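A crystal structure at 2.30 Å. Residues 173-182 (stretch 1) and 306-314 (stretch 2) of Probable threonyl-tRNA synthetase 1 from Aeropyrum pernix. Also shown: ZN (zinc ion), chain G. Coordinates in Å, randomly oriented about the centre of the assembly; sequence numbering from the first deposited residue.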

ATOM      1  N   ARG A 173      24.877  16.024  12.343  1.00 16.13           N
ATOM      2  CA  ARG A 173      24.597  14.896  11.470  1.00 16.78           C
ATOM      3  C   ARG A 173      24.015  15.361  10.099  1.00 15.94           C
ATOM      4  O   ARG A 173      23.768  14.552   9.219  1.00 15.15           O
ATOM      5  N   VAL A 174      23.822  16.672   9.915  1.00 15.39           N
ATOM      6  CA  VAL A 174      23.002  17.167   8.803  1.00 14.39           C
ATOM      7  C   VAL A 174      23.662  16.900   7.436  1.00 14.43           C
ATOM      8  O   VAL A 174      22.972  16.476   6.480  1.00 13.65           O
ATOM      9  N   ILE A 175      24.977  17.099   7.349  1.00 13.31           N
ATOM     10  CA  ILE A 175      25.707  16.836   6.102  1.00 12.75           C
ATOM     11  C   ILE A 175      25.548  15.356   5.666  1.00 13.36           C
ATOM     12  O   ILE A 175      25.273  15.053   4.478  1.00 13.26           O
ATOM     13  N   ASP A 176      25.681  14.446   6.626  1.00 12.82           N
ATOM     14  CA  ASP A 176      25.542  13.011   6.366  1.00 13.16           C
ATOM     15  C   ASP A 176      24.120  12.641   5.888  1.00 12.89           C
ATOM     16  O   ASP A 176      23.950  11.765   5.029  1.00 12.64           O
ATOM     17  N   VAL A 177      23.109  13.262   6.497  1.00 11.29           N
ATOM     18  CA  VAL A 177      21.739  13.041   6.135  1.00 10.53           C
ATOM     19  C   VAL A 177      21.480  13.472   4.692  1.00  9.87           C
ATOM     20  O   VAL A 177      20.883  12.716   3.906  1.00 10.00           O
ATOM     21  N   VAL A 178      21.974  14.665   4.330  1.00  8.94           N
ATOM     22  CA  VAL A 178      21.858  15.177   2.962  1.00  8.20           C
ATOM     23  C   VAL A 178      22.505  14.240   1.956  1.00  9.43           C
ATOM     24  O   VAL A 178      21.919  13.925   0.890  1.00  9.71           O
ATOM     25  N   TYR A 179      23.726  13.809   2.288  1.00 10.19           N
ATOM     26  CA  TYR A 179      24.478  12.914   1.454  1.00 10.89           C
ATOM     27  C   TYR A 179      23.744  11.573   1.301  1.00 10.92           C
ATOM     28  O   TYR A 179      23.611  11.066   0.193  1.00 11.36           O
ATOM     29  N   ASP A 180      23.271  11.010   2.413  1.00  9.91           N
ATOM     30  CA  ASP A 180      22.569   9.751   2.426  1.00  9.06           C
ATOM     31  C   ASP A 180      21.320   9.750   1.560  1.00  8.90           C
ATOM     32  O   ASP A 180      21.010   8.716   0.935  1.00  8.67           O
ATOM     33  N   VAL A 181      20.619  10.896   1.520  1.00  8.36           N
ATOM     34  CA  VAL A 181      19.409  11.028   0.679  1.00  7.40           C
ATOM     35  C   VAL A 181      19.813  10.973  -0.765  1.00  7.73           C
ATOM     36  O   VAL A 181      19.156  10.285  -1.542  1.00  7.46           O
ATOM     37  N   PHE A 182      20.937  11.620  -1.114  1.00  7.92           N
ATOM     38  CA  PHE A 182      21.455  11.424  -2.448  1.00  8.56           C
ATOM     39  C   PHE A 182      21.710   9.940  -2.710  1.00  9.08           C
ATOM     40  O   PHE A 182      21.368   9.440  -3.785  1.00 10.02           O
ATOM     41  N   VAL A 306      19.493  22.562  14.826  1.00 14.32           N
ATOM     42  CA  VAL A 306      18.720  21.465  14.260  1.00 12.74           C
ATOM     43  C   VAL A 306      18.089  21.937  12.940  1.00 12.85           C
ATOM     44  O   VAL A 306      17.780  23.118  12.780  1.00 11.30           O
ATOM     45  N   TYR A 307      17.879  20.999  12.010  1.00 12.31           N
ATOM     46  CA  TYR A 307      17.270  21.308  10.709  1.00 11.52           C
ATOM     47  C   TYR A 307      16.068  20.432  10.427  1.00 11.09           C
ATOM     48  O   TYR A 307      16.031  19.270  10.838  1.00 10.76           O
ATOM     49  N   ILE A 308      15.105  21.012   9.710  1.00 10.39           N
ATOM     50  CA  ILE A 308      13.907  20.342   9.245  1.00  9.66           C
ATOM     51  C   ILE A 308      13.984  20.207   7.710  1.00  9.74           C
ATOM     52  O   ILE A 308      14.216  21.192   6.969  1.00  9.51           O
ATOM     53  N   ILE A 309      13.824  18.976   7.235  1.00  8.01           N
ATOM     54  CA  ILE A 309      13.979  18.720   5.830  1.00  6.36           C
ATOM     55  C   ILE A 309      12.743  17.996   5.276  1.00  6.43           C
ATOM     56  O   ILE A 309      12.243  17.056   5.886  1.00  5.84           O
ATOM     57  N   HIS A 310      12.263  18.482   4.142  1.00  6.25           N
ATOM     58  CA  HIS A 310      11.345  17.765   3.254  1.00  6.64           C
ATOM     59  C   HIS A 310      12.224  17.108   2.196  1.00  6.93           C
ATOM     60  O   HIS A 310      13.133  17.758   1.688  1.00  7.03           O
ATOM     61  N   ARG A 311      11.963  15.850   1.830  1.00  6.20           N
ATOM     62  CA  ARG A 311      12.724  15.231   0.737  1.00  5.76           C
ATOM     63  C   ARG A 311      11.903  14.207  -0.019  1.00  5.56           C
ATOM     64  O   ARG A 311      11.129  13.495   0.582  1.00  6.68           O
ATOM     65  N   ALA A 312      12.044  14.135  -1.341  1.00  5.45           N
ATOM     66  CA  ALA A 312      11.546  12.985  -2.094  1.00  4.49           C
ATOM     67  C   ALA A 312      12.682  12.547  -2.993  1.00  4.80           C
ATOM     68  O   ALA A 312      13.501  13.372  -3.335  1.00  7.09           O
ATOM     69  N   LEU A 313      12.701  11.290  -3.433  1.00  4.81           N
ATOM     70  CA  LEU A 313      13.689  10.802  -4.401  1.00  5.31           C
ATOM     71  C   LEU A 313      13.153  10.898  -5.806  1.00  6.73           C
ATOM     72  O   LEU A 313      13.839  11.381  -6.667  1.00  8.16           O
ATOM     73  N   LEU A 314      11.930  10.418  -6.035  1.00  8.55           N
ATOM     74  CA  LEU A 314      11.269  10.441  -7.339  1.00  8.29           C
ATOM     75  C   LEU A 314      10.486  11.740  -7.474  1.00  8.84           C
ATOM     76  O   LEU A 314      10.529  12.373  -8.517  1.00  7.79           O
TER

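A helix, 174-182, lies along a strand, 306-312, with its axis 10.2 Å away and only 14° from parallel. At that spacing side chains must fill the gap, and no hydrogen bond crosses it; the contact is built from packing. The helix presents V174, V177 and V181 toward the strand, with V178 sideways, while the strand answers with alternate residues, Y307, I309 and R311.

V181 covers the most surface. In the t rotamer it reaches two neighbors: its CG2 lies 3.9 Å from CD of R311, and its CG1 lies 3.7 Å from CD2 of L313. L313 starts sideways, at the corner where the chain turns, but its m, t conformation brings its end close, and the same CD2 also sits 3.6 Å from the backbone O of V181.

V174, one turn from V178 and two from V181, is the second anchor. It takes p, unlike the t of the other three helix valines, V177, V178 and V181, and places CG2 3.8 Å from CD2 of the Y307 ring, an oblique approach, and 4.3 Å from CD1 of I309.

I309 is the shared apolar plug. Extended in m, t, it ends in a CD1 that touches three valines: besides V174, it is 4.3 Å from CG1 of V177 and 4.4 Å from CG2 of V178. The I309 side chain and the valine methyls together fill the gap, the CA atoms of V178 and I309 being 9.1 Å from each other.

R311 lends its aliphatic part to V181, while NH1 and NH2 are hydrogen-bonded elsewhere in the structure. H310, out of reach of the helix, instead binds zinc through ND1 at 2.1 Å, with water 1 O at 2.0 Å from ZN. Strand alternation thus keeps metal binding separate from the apolar packing.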

ATOM      1  CB  ARG A 173      23.635  13.948  12.221  1.00 17.78           C
ATOM      2  CG  ARG A 173      24.282  13.061  13.387  1.00 23.37           C
ATOM      3  CD  ARG A 173      25.142  11.848  12.851  1.00 32.03           C
ATOM      4  NE  ARG A 173      24.729  11.396  11.499  1.00 42.02           N
ATOM      5  CZ  ARG A 173      23.904  10.366  11.218  1.00 46.86           C
ATOM      6  NH1 ARG A 173      23.400   9.608  12.203  1.00 48.12           N
ATOM      7  NH2 ARG A 173      23.583  10.074   9.938  1.00 45.81           N
ATOM      8  CB  VAL A 174      22.504  18.663   8.981  1.00 15.42           C
ATOM      9  CG1 VAL A 174      23.682  19.670   9.016  1.00 12.93           C
ATOM     10  CG2 VAL A 174      21.484  19.062   7.872  1.00 15.36           C
ATOM     11  CB  ILE A 175      27.223  17.269   6.199  1.00 13.14           C
ATOM     12  CG1 ILE A 175      27.366  18.804   6.346  1.00 12.60           C
ATOM     13  CG2 ILE A 175      28.036  16.704   5.027  1.00 11.33           C
ATOM     14  CD1 ILE A 175      28.792  19.304   6.773  1.00 10.20           C
ATOM     15  CB  ASP A 176      25.823  12.220   7.651  1.00 13.76           C
ATOM     16  CG  ASP A 176      27.353  12.059   7.986  1.00 15.75           C
ATOM     17  OD1 ASP A 176      28.249  12.360   7.190  1.00 16.13           O
ATOM     18  OD2 ASP A 176      27.650  11.628   9.110  1.00 19.16           O
ATOM     19  CB  VAL A 177      20.795  13.771   7.132  1.00 11.63           C
ATOM     20  CG1 VAL A 177      19.462  14.081   6.487  1.00 11.57           C
ATOM     21  CG2 VAL A 177      20.620  12.926   8.449  1.00 12.03           C
ATOM     22  CB  VAL A 178      22.386  16.677   2.805  1.00  7.84           C
ATOM     23  CG1 VAL A 178      22.265  17.161   1.328  1.00  5.66           C
ATOM     24  CG2 VAL A 178      21.590  17.596   3.668  1.00  5.36           C
ATOM     25  CB  TYR A 179      25.893  12.724   2.020  1.00 13.06           C
ATOM     26  CG  TYR A 179      26.740  11.829   1.154  1.00 15.31           C
ATOM     27  CD1 TYR A 179      27.350  12.318  -0.024  1.00 15.45           C
ATOM     28  CD2 TYR A 179      26.907  10.484   1.488  1.00 16.44           C
ATOM     29  CE1 TYR A 179      28.094  11.463  -0.834  1.00 16.41           C
ATOM     30  CE2 TYR A 179      27.663   9.642   0.705  1.00 16.42           C
ATOM     31  CZ  TYR A 179      28.246  10.130  -0.430  1.00 16.80           C
ATOM     32  OH  TYR A 179      28.962   9.238  -1.179  1.00 21.85           O
ATOM     33  CB  ASP A 180      22.179   9.366   3.854  1.00  9.16           C
ATOM     34  CG  ASP A 180      23.414   8.896   4.713  1.00 12.28           C
ATOM     35  OD1 ASP A 180      24.523   8.720   4.178  1.00  9.28           O
ATOM     36  OD2 ASP A 180      23.247   8.696   5.934  1.00 15.79           O
ATOM     37  CB  VAL A 181      18.552  12.279   1.001  1.00  7.40           C
ATOM     38  CG1 VAL A 181      17.399  12.454  -0.035  1.00  5.93           C
ATOM     39  CG2 VAL A 181      17.960  12.143   2.422  1.00  5.02           C
ATOM     40  CB  PHE A 182      22.751  12.221  -2.744  1.00  8.46           C
ATOM     41  CG  PHE A 182      23.407  11.799  -4.042  1.00  7.85           C
ATOM     42  CD1 PHE A 182      22.993  12.334  -5.256  1.00 10.12           C
ATOM     43  CD2 PHE A 182      24.398  10.841  -4.053  1.00 10.60           C
ATOM     44  CE1 PHE A 182      23.583  11.924  -6.475  1.00 10.19           C
ATOM     45  CE2 PHE A 182      24.982  10.421  -5.267  1.00 11.40           C
ATOM     46  CZ  PHE A 182      24.560  10.974  -6.470  1.00 10.11           C
ATOM     47  CB  VAL A 306      17.644  20.934  15.261  1.00 12.49           C
ATOM     48  CG1 VAL A 306      16.567  21.966  15.528  1.00 11.95           C
ATOM     49  CG2 VAL A 306      16.994  19.614  14.770  1.00 10.40           C
ATOM     50  CB  TYR A 307      18.318  21.174   9.568  1.00 11.53           C
ATOM     51  CG  TYR A 307      19.480  22.134   9.771  1.00 12.33           C
ATOM     52  CD1 TYR A 307      19.403  23.462   9.328  1.00 11.82           C
ATOM     53  CD2 TYR A 307      20.620  21.735  10.487  1.00 11.73           C
ATOM     54  CE1 TYR A 307      20.436  24.346   9.566  1.00 10.61           C
ATOM     55  CE2 TYR A 307      21.660  22.605  10.722  1.00 10.52           C
ATOM     56  CZ  TYR A 307      21.554  23.917  10.261  1.00 11.13           C
ATOM     57  OH  TYR A 307      22.588  24.790  10.496  1.00 14.12           O
ATOM     58  CB  ILE A 308      12.633  21.097   9.676  1.00  8.97           C
ATOM     59  CG1 ILE A 308      12.250  20.802  11.122  1.00 11.22           C
ATOM     60  CG2 ILE A 308      11.443  20.623   8.857  1.00 11.45           C
ATOM     61  CD1 ILE A 308      13.223  21.249  12.249  1.00 11.25           C
ATOM     62  CB  ILE A 309      15.297  17.912   5.547  1.00  5.82           C
ATOM     63  CG1 ILE A 309      16.523  18.751   5.890  1.00  4.95           C
ATOM     64  CG2 ILE A 309      15.344  17.415   4.084  1.00  4.60           C
ATOM     65  CD1 ILE A 309      17.853  18.010   5.895  1.00  4.13           C
ATOM     66  CB  HIS A 310      10.497  18.748   2.446  1.00  6.79           C
ATOM     67  CG  HIS A 310       9.775  19.788   3.251  1.00  8.78           C
ATOM     68  ND1 HIS A 310       8.434  19.694   3.539  1.00  9.56           N
ATOM     69  CD2 HIS A 310      10.189  20.977   3.763  1.00  9.48           C
ATOM     70  CE1 HIS A 310       8.052  20.771   4.203  1.00  8.11           C
ATOM     71  NE2 HIS A 310       9.098  21.570   4.340  1.00  8.86           N
ATOM     72  CB  ARG A 311      14.033  14.615   1.255  1.00  6.46           C
ATOM     73  CG  ARG A 311      13.939  13.624   2.434  1.00  5.11           C
ATOM     74  CD  ARG A 311      14.098  12.148   2.005  1.00  5.67           C
ATOM     75  NE  ARG A 311      12.948  11.551   1.307  1.00  6.07           N
ATOM     76  CZ  ARG A 311      12.918  10.289   0.858  1.00  5.98           C
ATOM     77  NH1 ARG A 311      13.965   9.472   1.043  1.00  9.49           N
ATOM     78  NH2 ARG A 311      11.835   9.831   0.234  1.00  5.57           N
ATOM     79  CB  ALA A 312      10.299  13.364  -2.910  1.00  3.20           C
ATOM     80  CB  LEU A 313      14.143   9.357  -4.110  1.00  4.19           C
ATOM     81  CG  LEU A 313      14.507   8.977  -2.653  1.00  5.17           C
ATOM     82  CD1 LEU A 313      14.911   7.510  -2.578  1.00  5.19           C
ATOM     83  CD2 LEU A 313      15.620   9.845  -2.033  1.00  3.47           C
ATOM     84  CB  LEU A 314      10.307   9.245  -7.456  1.00  8.33           C
ATOM     85  CG  LEU A 314      10.850   7.837  -7.153  1.00  9.91           C
ATOM     86  CD1 LEU A 314       9.787   6.703  -7.349  1.00  5.60           C
ATOM     87  CD2 LEU A 314      12.113   7.574  -7.974  1.00  4.89           C
TER
HETATM   88 ZN    ZN G 708       6.997  18.230   3.304  1.00 11.72          ZN
HETATM   89  O   HOH W   1       7.346  17.134   1.640  1.00 15.13           O